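Local coordinates for protein acidocalcisomal pyrophosphatase (Trypanosoma cruzi, PDB 5CUV) that probably hydrolyses inorganic pyrophosphate to phosphate with magnesium as cofactor, at residues A[33-37]-A[59-64]; A[118-123]-A[138-142]; A[159-163]-A[210-214]; A[287-291]-A[325-329]. The contacts are given in a common frame with arbitrary orientation. Residues are numbered along the deposited sequence.

Contact 1. Residues A[33-37]-A[59-64]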
loop_
_atom_site.group_PDB
_atom_site.type_symbol
_atom_site.label_atom_id
_atom_site.label_comp_id
_atom_site.label_asym_id
_atom_site.label_seq_id
_atom_site.Cartn_x
_atom_site.Cartn_y
_atom_site.Cartn_z
ATOM N N ASN A 33 36.055 -8.455 -0.375
ATOM C CA ASN A 33 36.605 -8.934 0.927
ATOM C C ASN A 33 37.818 -9.854 0.852
ATOM O O ASN A 33 37.799 -10.910 0.193
ATOM C CB ASN A 33 35.531 -9.669 1.759
ATOM C CG ASN A 33 36.127 -10.403 3.002
ATOM O OD1 ASN A 33 37.223 -10.096 3.434
ATOM N ND2 ASN A 33 35.384 -11.357 3.570
ATOM N N SER A 34 38.864 -9.421 1.548
ATOM C CA SER A 34 40.097 -10.158 1.733
ATOM C C SER A 34 40.965 -9.342 2.673
ATOM O O SER A 34 40.860 -9.452 3.888
ATOM C CB SER A 34 40.814 -10.409 0.424
ATOM O OG SER A 34 41.799 -11.399 0.666
ATOM N N TYR A 35 41.796 -8.489 2.117
ATOM C CA TYR A 35 42.654 -7.680 2.954
ATOM C C TYR A 35 42.543 -6.208 2.646
ATOM O O TYR A 35 42.126 -5.834 1.585
ATOM C CB TYR A 35 44.088 -8.159 2.810
ATOM C CG TYR A 35 44.441 -8.534 1.398
ATOM C CD1 TYR A 35 44.412 -7.570 0.374
ATOM C CD2 TYR A 35 44.850 -9.838 1.081
ATOM C CE1 TYR A 35 44.794 -7.887 -0.944
ATOM C CE2 TYR A 35 45.238 -10.174 -0.242
ATOM C CZ TYR A 35 45.213 -9.186 -1.246
ATOM O OH TYR A 35 45.660 -9.468 -2.531
ATOM N N ILE A 36 42.906 -5.384 3.606
ATOM C CA ILE A 36 42.853 -3.944 3.475
ATOM C C ILE A 36 43.655 -3.505 2.256
ATOM O O ILE A 36 44.832 -3.777 2.152
ATOM C CB ILE A 36 43.446 -3.248 4.721
ATOM C CG1 ILE A 36 43.074 -4.008 5.997
ATOM C CG2 ILE A 36 42.986 -1.857 4.795
ATOM C CD1 ILE A 36 41.641 -4.419 6.095
ATOM N N GLY A 37 43.022 -2.818 1.325
ATOM C CA GLY A 37 43.751 -2.394 0.158
ATOM C C GLY A 37 44.172 -0.951 0.326
ATOM O O GLY A 37 43.712 -0.260 1.243
ATOM N N THR A 59 39.616 -13.364 7.457
ATOM C CA THR A 59 40.280 -12.423 6.568
ATOM C C THR A 59 40.472 -11.114 7.300
ATOM O O THR A 59 39.817 -10.857 8.299
ATOM C CB THR A 59 39.413 -12.054 5.352
ATOM O OG1 THR A 59 38.300 -11.256 5.805
ATOM C CG2 THR A 59 38.918 -13.321 4.603
ATOM N N GLU A 60 41.344 -10.258 6.794
ATOM C CA GLU A 60 41.534 -8.965 7.427
ATOM C C GLU A 60 40.228 -8.143 7.327
ATOM O O GLU A 60 39.828 -7.434 8.276
ATOM C CB GLU A 60 42.628 -8.159 6.730
ATOM C CG GLU A 60 43.990 -8.812 6.604
ATOM C CD GLU A 60 45.025 -7.820 6.085
ATOM O OE1 GLU A 60 46.198 -8.064 6.336
ATOM O OE2 GLU A 60 44.688 -6.798 5.434
ATOM N N PHE A 61 39.580 -8.206 6.166
ATOM C CA PHE A 61 38.355 -7.440 6.007
ATOM C C PHE A 61 37.430 -7.761 7.127
ATOM O O PHE A 61 36.901 -6.877 7.759
ATOM C CB PHE A 61 37.622 -7.732 4.706
ATOM C CG PHE A 61 36.454 -6.860 4.509
ATOM C CD1 PHE A 61 36.630 -5.558 4.078
ATOM C CD2 PHE A 61 35.176 -7.269 4.941
ATOM C CE1 PHE A 61 35.578 -4.642 4.081
ATOM C CE2 PHE A 61 34.071 -6.354 4.968
ATOM C CZ PHE A 61 34.287 -5.029 4.536
ATOM N N ASP A 62 37.253 -9.043 7.360
ATOM C CA ASP A 62 36.367 -9.535 8.400
ATOM C C ASP A 62 36.747 -9.133 9.811
ATOM O O ASP A 62 35.868 -8.901 10.660
ATOM C CB ASP A 62 36.278 -11.061 8.327
ATOM C CG ASP A 62 35.300 -11.539 7.271
ATOM O OD1 ASP A 62 34.680 -10.695 6.586
ATOM O OD2 ASP A 62 35.153 -12.769 7.118
ATOM N N LEU A 63 38.058 -9.093 10.051
ATOM C CA LEU A 63 38.605 -8.747 11.336
ATOM C C LEU A 63 38.419 -7.256 11.546
ATOM O O LEU A 63 37.968 -6.848 12.620
ATOM C CB LEU A 63 40.076 -9.162 11.416
ATOM C CG LEU A 63 40.888 -8.621 12.622
ATOM C CD1 LEU A 63 40.143 -8.941 13.912
ATOM C CD2 LEU A 63 42.304 -9.210 12.672
ATOM N N VAL A 64 38.744 -6.419 10.564
ATOM C CA VAL A 64 38.517 -4.996 10.801
ATOM C C VAL A 64 37.000 -4.606 10.801
ATOM O O VAL A 64 36.575 -3.725 11.537
ATOM C CB VAL A 64 39.251 -4.096 9.764
ATOM C CG1 VAL A 64 38.728 -4.371 8.339
ATOM C CG2 VAL A 64 39.029 -2.642 10.113
#
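Ile36 lays its side chain against Val64, with Ile36 CD1 3.7 Å from Val64 CG1. This is the apolar end of a mostly polar contact between a loop, 33-37, and the first turn of a helix. Thr59 is the N-cap of that helix. Its OG1 accepts a hydrogen bond from Asp62 N (2.9 Å), which satisfies one of the amides at the helix start. The same hydroxyl donates to Asn33 OD1 (2.9 Å), though Asn33 is poorly ordered and the place of OD1 is less sure. A second amide of the first turn is served by the other segment: Phe61 N donates to Ser34 O at 2.9 Å with a nearly straight geometry. Glu60 returns the link. Its OE2 accepts from Ile36 N (2.9 Å), so the loop is fastened by both a backbone and a side-chain bond. The Glu60 carboxylate also forms a salt bridge with Arg82 and a hydrogen bond with Leu50 N. Asp62 is bridged to Arg366 of the third subunit, and the Phe61 ring meets Tyr177 of the second. The contact thus ties the N-terminal end of the modelled chain to the start of helix 60-66, with helix 51-56 alongside and Arg82 reaching in from helix 73-87.

Contact 2. Residues A[118-123]-A[138-142]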
loop_
_atom_site.group_PDB
_atom_site.type_symbol
_atom_site.label_atom_id
_atom_site.label_comp_id
_atom_site.label_asym_id
_atom_site.label_seq_id
_atom_site.Cartn_x
_atom_site.Cartn_y
_atom_site.Cartn_z
ATOM N N GLN A 118 57.119 21.737 8.431
ATOM C CA GLN A 118 57.273 21.051 9.713
ATOM C C GLN A 118 57.636 19.578 9.590
ATOM O O GLN A 118 58.380 19.076 10.404
ATOM C CB GLN A 118 56.012 21.183 10.566
ATOM C CG GLN A 118 56.283 21.355 12.079
ATOM C CD GLN A 118 55.760 20.207 12.991
ATOM O OE1 GLN A 118 55.701 20.358 14.224
ATOM N NE2 GLN A 118 55.393 19.067 12.391
HETATM N N MSE A 119 57.162 18.863 8.654
HETATM C CA MSE A 119 57.597 17.553 8.399
HETATM C C MSE A 119 58.958 17.354 7.918
HETATM O O MSE A 119 59.604 16.501 8.268
HETATM C CB MSE A 119 56.724 17.200 7.276
HETATM C CG MSE A 119 56.621 15.784 6.756
HETATM SE SE MSE A 119 57.588 15.474 5.181
HETATM C CE MSE A 119 56.735 16.052 3.673
ATOM N N LYS A 120 59.390 18.148 7.037
ATOM C CA LYS A 120 60.770 18.079 6.557
ATOM C C LYS A 120 61.705 18.334 7.738
ATOM O O LYS A 120 62.623 17.558 7.999
ATOM C CB LYS A 120 61.051 19.112 5.449
ATOM C CG LYS A 120 60.289 18.867 4.174
ATOM C CD LYS A 120 60.639 19.862 3.121
ATOM C CE LYS A 120 59.917 19.494 1.826
ATOM N NZ LYS A 120 59.618 20.670 0.914
ATOM N N SER A 121 61.465 19.429 8.452
ATOM C CA SER A 121 62.275 19.781 9.613
ATOM C C SER A 121 62.391 18.576 10.571
ATOM O O SER A 121 63.473 18.241 11.031
ATOM C CB SER A 121 61.638 20.954 10.305
ATOM O OG SER A 121 62.458 21.370 11.353
ATOM N N GLU A 122 61.259 17.921 10.830
ATOM C CA GLU A 122 61.158 16.733 11.677
ATOM C C GLU A 122 61.995 15.588 11.160
ATOM O O GLU A 122 62.720 14.942 11.917
ATOM C CB GLU A 122 59.721 16.221 11.721
ATOM C CG GLU A 122 58.715 17.124 12.387
ATOM C CD GLU A 122 58.939 17.198 13.858
ATOM O OE1 GLU A 122 58.799 16.135 14.519
ATOM O OE2 GLU A 122 59.267 18.313 14.329
ATOM N N ILE A 123 61.845 15.288 9.876
ATOM C CA ILE A 123 62.599 14.191 9.301
ATOM C C ILE A 123 64.020 14.629 8.986
ATOM O O ILE A 123 64.939 13.803 8.926
ATOM C CB ILE A 123 61.948 13.647 8.022
ATOM C CG1 ILE A 123 60.454 13.445 8.245
ATOM C CG2 ILE A 123 62.564 12.290 7.676
ATOM C CD1 ILE A 123 60.094 12.029 8.746
ATOM N N TRP A 138 57.357 9.794 12.242
ATOM C CA TRP A 138 56.857 11.164 12.184
ATOM C C TRP A 138 55.324 11.225 12.320
ATOM O O TRP A 138 54.807 12.090 13.023
ATOM C CB TRP A 138 57.287 11.843 10.858
ATOM C CG TRP A 138 56.641 13.199 10.677
ATOM C CD1 TRP A 138 56.964 14.364 11.327
ATOM C CD2 TRP A 138 55.510 13.495 9.870
ATOM N NE1 TRP A 138 56.097 15.371 10.973
ATOM C CE2 TRP A 138 55.191 14.864 10.077
ATOM C CE3 TRP A 138 54.720 12.742 8.997
ATOM C CZ2 TRP A 138 54.113 15.491 9.434
ATOM C CZ3 TRP A 138 53.637 13.368 8.357
ATOM C CH2 TRP A 138 53.347 14.726 8.580
ATOM N N TRP A 139 54.632 10.319 11.611
ATOM C CA TRP A 139 53.158 10.210 11.592
ATOM C C TRP A 139 52.577 10.026 13.000
ATOM O O TRP A 139 51.659 10.731 13.422
ATOM C CB TRP A 139 52.759 9.006 10.731
ATOM C CG TRP A 139 51.267 8.834 10.518
ATOM C CD1 TRP A 139 50.410 8.044 11.241
ATOM C CD2 TRP A 139 50.495 9.377 9.450
ATOM N NE1 TRP A 139 49.161 8.055 10.681
ATOM C CE2 TRP A 139 49.186 8.866 9.575
ATOM C CE3 TRP A 139 50.785 10.239 8.386
ATOM C CZ2 TRP A 139 48.162 9.191 8.658
ATOM C CZ3 TRP A 139 49.778 10.554 7.489
ATOM C CH2 TRP A 139 48.483 10.030 7.628
ATOM N N CYS A 140 53.133 9.046 13.697
ATOM C CA CYS A 140 52.738 8.725 15.032
ATOM C C CYS A 140 53.014 9.850 15.969
ATOM O O CYS A 140 52.381 9.928 16.996
ATOM C CB CYS A 140 53.468 7.504 15.518
ATOM S SG CYS A 140 52.972 6.054 14.626
ATOM N N SER A 141 53.932 10.739 15.643
ATOM C CA SER A 141 54.217 11.824 16.572
ATOM C C SER A 141 53.458 13.092 16.282
ATOM O O SER A 141 53.494 14.029 17.058
ATOM C CB SER A 141 55.716 12.107 16.598
ATOM O OG SER A 141 56.417 10.909 16.912
ATOM N N HIS A 142 52.748 13.131 15.172
ATOM C CA HIS A 142 52.019 14.334 14.820
ATOM C C HIS A 142 50.663 14.032 14.261
ATOM O O HIS A 142 50.494 13.970 13.044
ATOM C CB HIS A 142 52.810 15.133 13.803
ATOM C CG HIS A 142 54.154 15.525 14.301
ATOM N ND1 HIS A 142 55.056 14.601 14.774
ATOM C CD2 HIS A 142 54.710 16.741 14.508
ATOM C CE1 HIS A 142 56.110 15.230 15.263
ATOM N NE2 HIS A 142 55.923 16.530 15.113
#
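The helix-loop-helix made by helices 113-123 and 132-141, with the short strand 129-130 between them, is consistent with one half of an EF-hand pair. Strand 129-130 pairs antiparallel with strand 95-96 of the preceding unit. Within this motif Trp138 acts as a knob in a hole formed by Gln118, Met119, Glu122 and Ile123 of the other helix. Met119 is a selenomethionine. Its CG lies over the face of the indole, 3.7 Å from the centroid of the six-membered ring, a CH-pi contact. Its SE is 5.3 Å from the same centroid, which adds a Met-aromatic contact. Glu122 packs its aliphatic part on the indole, with Glu122 CB 3.3 Å from Trp138 CD1. Ile123 CD1 reaches the base of the same side chain, 3.5 Å from Trp138 CB. The apolar side continues onto Ile100 and Cys104 of helix 97-106. Towards solvent the contact turns polar. His142, at the end of the 138-142 segment, lies beside Gln118 and Glu122. Gln118 NE2 is 3.2 Å from His142 CD2. Within its own segment, His142 ND1 donates a weak hydrogen bond to Trp138 O at 3.1 Å.

Contact 3. Residues A[159-163]-A[210-214]. With MLT (D-malate), chain C.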
loop_
_atom_site.group_PDB
_atom_site.type_symbol
_atom_site.label_atom_id
_atom_site.label_comp_id
_atom_site.label_asym_id
_atom_site.label_seq_id
_atom_site.Cartn_x
_atom_site.Cartn_y
_atom_site.Cartn_z
ATOM N N PHE A 159 24.088 27.676 -8.063
ATOM C CA PHE A 159 22.994 27.753 -9.023
ATOM C C PHE A 159 22.001 28.530 -8.149
ATOM O O PHE A 159 21.014 27.997 -7.620
ATOM C CB PHE A 159 22.576 26.297 -9.325
ATOM C CG PHE A 159 21.253 26.120 -10.035
ATOM C CD1 PHE A 159 20.956 26.796 -11.223
ATOM C CD2 PHE A 159 20.332 25.181 -9.558
ATOM C CE1 PHE A 159 19.755 26.528 -11.930
ATOM C CE2 PHE A 159 19.142 24.911 -10.248
ATOM C CZ PHE A 159 18.853 25.586 -11.438
ATOM N N ALA A 160 22.359 29.801 -7.954
ATOM C CA ALA A 160 21.592 30.762 -7.150
ATOM C C ALA A 160 20.355 31.122 -7.939
ATOM O O ALA A 160 20.317 32.125 -8.660
ATOM C CB ALA A 160 22.433 32.031 -6.859
ATOM N N VAL A 161 19.339 30.285 -7.785
ATOM C CA VAL A 161 18.109 30.470 -8.503
ATOM C C VAL A 161 16.930 30.506 -7.566
ATOM O O VAL A 161 16.316 29.478 -7.288
ATOM C CB VAL A 161 17.956 29.352 -9.498
ATOM C CG1 VAL A 161 19.112 29.443 -10.521
ATOM C CG2 VAL A 161 18.000 28.017 -8.769
ATOM N N PRO A 162 16.604 31.711 -7.060
ATOM C CA PRO A 162 15.513 32.049 -6.130
ATOM C C PRO A 162 14.129 32.202 -6.805
ATOM O O PRO A 162 14.025 32.389 -8.020
ATOM C CB PRO A 162 15.995 33.364 -5.546
ATOM C CG PRO A 162 16.580 34.010 -6.758
ATOM C CD PRO A 162 17.433 32.907 -7.311
ATOM N N TYR A 163 13.063 32.135 -6.024
ATOM C CA TYR A 163 11.744 32.297 -6.626
ATOM C C TYR A 163 10.593 32.181 -5.658
ATOM O O TYR A 163 10.602 31.354 -4.729
ATOM C CB TYR A 163 11.524 31.280 -7.753
ATOM C CG TYR A 163 11.465 29.833 -7.306
ATOM C CD1 TYR A 163 10.267 29.263 -6.851
ATOM C CD2 TYR A 163 12.607 29.018 -7.379
ATOM C CE1 TYR A 163 10.201 27.908 -6.485
ATOM C CE2 TYR A 163 12.560 27.666 -7.018
ATOM C CZ TYR A 163 11.356 27.113 -6.578
ATOM O OH TYR A 163 11.315 25.765 -6.282
ATOM N N ASP A 210 10.706 19.436 -11.177
ATOM C CA ASP A 210 11.598 19.695 -10.063
ATOM C C ASP A 210 12.826 20.469 -10.518
ATOM O O ASP A 210 13.496 20.064 -11.463
ATOM C CB ASP A 210 12.047 18.391 -9.437
ATOM C CG ASP A 210 10.912 17.694 -8.720
ATOM O OD1 ASP A 210 10.243 18.422 -7.922
ATOM O OD2 ASP A 210 10.683 16.456 -8.949
ATOM N N LEU A 211 13.096 21.578 -9.832
ATOM C CA LEU A 211 14.220 22.432 -10.087
ATOM C C LEU A 211 15.482 21.620 -10.080
ATOM O O LEU A 211 16.371 21.821 -10.932
ATOM C CB LEU A 211 14.294 23.486 -9.013
ATOM C CG LEU A 211 15.188 24.704 -9.311
ATOM C CD1 LEU A 211 14.724 25.464 -10.573
ATOM C CD2 LEU A 211 15.153 25.618 -8.059
ATOM N N VAL A 212 15.570 20.698 -9.126
ATOM C CA VAL A 212 16.717 19.791 -9.042
ATOM C C VAL A 212 16.074 18.443 -8.823
ATOM O O VAL A 212 15.627 18.122 -7.714
ATOM C CB VAL A 212 17.687 20.155 -7.854
ATOM C CG1 VAL A 212 18.779 19.143 -7.710
ATOM C CG2 VAL A 212 18.322 21.502 -8.119
ATOM N N ARG A 213 16.008 17.665 -9.898
ATOM C CA ARG A 213 15.383 16.370 -9.878
ATOM C C ARG A 213 16.265 15.331 -9.205
ATOM O O ARG A 213 17.348 15.050 -9.707
ATOM C CB ARG A 213 15.080 15.960 -11.297
ATOM C CG ARG A 213 14.366 14.644 -11.414
ATOM C CD ARG A 213 13.766 14.482 -12.794
ATOM N NE ARG A 213 12.775 13.415 -12.775
ATOM C CZ ARG A 213 13.045 12.137 -12.993
ATOM N NH1 ARG A 213 14.293 11.735 -13.266
ATOM N NH2 ARG A 213 12.056 11.264 -12.895
ATOM N N THR A 214 15.789 14.738 -8.112
ATOM C CA THR A 214 16.560 13.762 -7.371
ATOM C C THR A 214 16.304 12.303 -7.705
ATOM O O THR A 214 17.148 11.461 -7.435
ATOM C CB THR A 214 16.385 13.965 -5.832
ATOM O OG1 THR A 214 15.003 13.871 -5.481
ATOM C CG2 THR A 214 16.875 15.322 -5.411
HETATM C C1 MLT C . 8.467 12.033 -12.012
HETATM O O1 MLT C . 8.850 12.765 -11.094
HETATM O O2 MLT C . 8.697 12.353 -13.170
HETATM C C2 MLT C . 7.712 10.743 -11.711
HETATM O O3 MLT C . 7.542 10.505 -10.306
HETATM C C3 MLT C . 8.365 9.541 -12.430
HETATM C C4 MLT C . 7.651 8.226 -12.082
HETATM O O4 MLT C . 6.720 8.207 -11.309
HETATM O O5 MLT C . 8.063 7.072 -12.629
#
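Leu211 is the centre of this small surface contact. Its t/p rotamer sends CD2 between two side chains of the 159-163 segment: Leu211 CD2 is 3.8 Å from Val161 CG2 and 3.5 Å from Tyr163 CE2. Tyr163 takes chi1 p, which presents the edge of its ring to that methyl. Phe159 has chi1 t and swings its ring towards the other segment, so that Phe159 CE2 lies 4.1 Å from Leu211 CG and 4.1 Å from Val212 CG2. The Val212 methyl meets this ring at its edge. Val161, with chi1 m, turns CG2 toward Leu211 CD2, beside the Phe159 ring. An inverse gamma turn centred on Ala160 bends the backbone between Phe159 and Val161. The 159-163 segment belongs to the linker that joins the N-terminal helices to strand 166-173. The second subunit packs here too. Val212 and Arg213 pair with a parallel strand of that chain, so the sheet runs on across the interface, and Pro162 O accepts from Tyr163 OH of the second subunit. Arg213 takes no part in the apolar cluster. Its first three chi angles are all t, and the extended side chain reaches the D-malate pocket, where Arg213 NH2 comes 3.5 Å from malate O2.

Contact 4. Residues A[287-291]-A[325-329]. With MG (magnesium ion), chain D.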
loop_
_atom_site.group_PDB
_atom_site.type_symbol
_atom_site.label_atom_id
_atom_site.label_comp_id
_atom_site.label_asym_id
_atom_site.label_seq_id
_atom_site.Cartn_x
_atom_site.Cartn_y
_atom_site.Cartn_z
ATOM N N GLY A 287 -0.746 16.779 -38.583
ATOM C CA GLY A 287 -1.813 17.329 -37.777
ATOM C C GLY A 287 -3.152 16.621 -37.923
ATOM O O GLY A 287 -3.607 16.259 -39.006
ATOM N N TYR A 288 -3.798 16.426 -36.793
ATOM C CA TYR A 288 -5.069 15.769 -36.830
ATOM C C TYR A 288 -6.201 16.806 -36.795
ATOM O O TYR A 288 -5.964 18.020 -36.915
ATOM C CB TYR A 288 -5.159 14.767 -35.671
ATOM C CG TYR A 288 -5.118 13.317 -36.152
ATOM C CD1 TYR A 288 -5.954 12.896 -37.202
ATOM C CD2 TYR A 288 -4.307 12.346 -35.515
ATOM C CE1 TYR A 288 -6.003 11.563 -37.601
ATOM C CE2 TYR A 288 -4.349 10.987 -35.918
ATOM C CZ TYR A 288 -5.211 10.620 -36.964
ATOM O OH TYR A 288 -5.313 9.316 -37.385
ATOM N N VAL A 289 -7.429 16.314 -36.662
ATOM C CA VAL A 289 -8.590 17.171 -36.617
ATOM C C VAL A 289 -9.069 17.359 -35.161
ATOM O O VAL A 289 -10.001 16.702 -34.685
ATOM C CB VAL A 289 -9.671 16.577 -37.539
ATOM C CG1 VAL A 289 -9.621 15.021 -37.482
ATOM C CG2 VAL A 289 -11.036 17.157 -37.188
ATOM N N GLY A 290 -8.407 18.259 -34.451
ATOM C CA GLY A 290 -8.779 18.515 -33.091
ATOM C C GLY A 290 -10.211 18.997 -32.950
ATOM O O GLY A 290 -10.928 19.240 -33.940
ATOM N N ASP A 291 -10.615 19.139 -31.685
ATOM C CA ASP A 291 -11.947 19.595 -31.299
ATOM C C ASP A 291 -11.928 20.953 -30.601
ATOM O O ASP A 291 -12.942 21.370 -30.070
ATOM C CB ASP A 291 -12.661 18.559 -30.380
ATOM C CG ASP A 291 -11.729 17.923 -29.288
ATOM O OD1 ASP A 291 -10.954 18.637 -28.621
ATOM O OD2 ASP A 291 -11.804 16.681 -29.070
ATOM N N GLY A 325 -16.402 13.284 -36.196
ATOM C CA GLY A 325 -15.314 13.408 -37.157
ATOM C C GLY A 325 -14.036 14.016 -36.622
ATOM O O GLY A 325 -12.983 13.991 -37.287
ATOM N N GLN A 326 -14.118 14.570 -35.416
ATOM C CA GLN A 326 -12.951 15.181 -34.763
ATOM C C GLN A 326 -12.206 14.136 -33.906
ATOM O O GLN A 326 -12.833 13.212 -33.366
ATOM C CB GLN A 326 -13.426 16.356 -33.912
ATOM C CG GLN A 326 -13.380 17.662 -34.637
ATOM C CD GLN A 326 -14.349 18.674 -34.094
ATOM O OE1 GLN A 326 -14.730 18.650 -32.912
ATOM N NE2 GLN A 326 -14.754 19.597 -34.957
HETATM N N MSE A 327 -10.876 14.250 -33.832
HETATM C CA MSE A 327 -10.067 13.340 -33.028
HETATM C C MSE A 327 -10.294 13.797 -31.637
HETATM O O MSE A 327 -10.194 14.964 -31.354
HETATM C CB MSE A 327 -8.591 13.414 -33.412
HETATM C CG MSE A 327 -7.713 12.436 -32.647
HETATM SE SE MSE A 327 -8.061 10.590 -33.031
HETATM C CE MSE A 327 -7.217 10.506 -34.786
ATOM N N ASP A 328 -10.576 12.870 -30.748
ATOM C CA ASP A 328 -10.827 13.233 -29.366
ATOM C C ASP A 328 -10.132 12.256 -28.396
ATOM O O ASP A 328 -10.711 11.320 -27.867
ATOM C CB ASP A 328 -12.355 13.294 -29.212
ATOM C CG ASP A 328 -12.823 13.430 -27.766
ATOM O OD1 ASP A 328 -12.152 14.179 -26.989
ATOM O OD2 ASP A 328 -13.899 12.799 -27.458
ATOM N N TRP A 329 -8.841 12.494 -28.249
ATOM C CA TRP A 329 -7.963 11.741 -27.379
ATOM C C TRP A 329 -8.413 11.799 -25.906
ATOM O O TRP A 329 -8.949 12.776 -25.400
ATOM C CB TRP A 329 -6.528 12.295 -27.446
ATOM C CG TRP A 329 -5.762 12.166 -28.786
ATOM C CD1 TRP A 329 -5.404 13.195 -29.637
ATOM C CD2 TRP A 329 -5.316 10.943 -29.441
ATOM N NE1 TRP A 329 -4.797 12.695 -30.747
ATOM C CE2 TRP A 329 -4.729 11.324 -30.674
ATOM C CE3 TRP A 329 -5.359 9.582 -29.103
ATOM C CZ2 TRP A 329 -4.194 10.390 -31.589
ATOM C CZ3 TRP A 329 -4.816 8.649 -30.020
ATOM C CH2 TRP A 329 -4.244 9.072 -31.252
HETATM MG MG MG D . -11.576 16.435 -26.180
#
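Met327, a selenomethionine, packs its end over one face of the Tyr288 ring. Its SE lies 4.8 Å from the ring centroid, a Met-aromatic contact. Trp329 touches the same tyrosine from further along the strand, with Tyr288 CE2 4.4 Å from Trp329 CZ2. Val289 widens the apolar patch, with Val289 CG1 4.5 Å from Met327 CB. Val289 CG2 packs on the aliphatic part of Gln326, 3.5 Å from Gln326 CG. The backbones meet next. Met327 N donates to Val289 O at 2.7 Å, one hydrogen bond between a loop and a strand that run about 91° apart. Gly290 O lies 3.0 Å from Gln326 CG. The polar edge is the magnesium site, which Asp291 and Asp328 form with Asp296. Asp328 OD1 binds the ion at 2.5 Å. Asp291 OD2 is further off, 2.9 Å from MG. Asp291 OD2 and Asp328 OD1 are 3.3 Å apart, two acceptors brought together beside the cation. A cluster of acidic residues holding magnesium is characteristic of the active site of family I pyrophosphatases. Asp328 also forms a salt bridge with Lys330. Strand 326-335 runs parallel to strand 296-299 and antiparallel to strand 310-323, and the 287-291 loop crosses its start.

Contacts 1 and 2 belong to the N-terminal helical part of the chain, on the opposite side of its centre from contact 4. The centres of contacts 2 and 4 are 81 Å apart. Contact 3 is the most central and is a surface contact within the chain. The other three are partly buried. Contact 1 relies on polar bonds around a helix start, contact 2 on one tryptophan held by a neighbouring helix. Contact 3 is purely apolar across its segments, but its 210-214 segment supplies Arg213 to the malate pocket. Contact 4 alone carries a metal. The second subunit touches contacts 1, 2 and 3, whereas contact 4 lies within one chain. No two contacts touch.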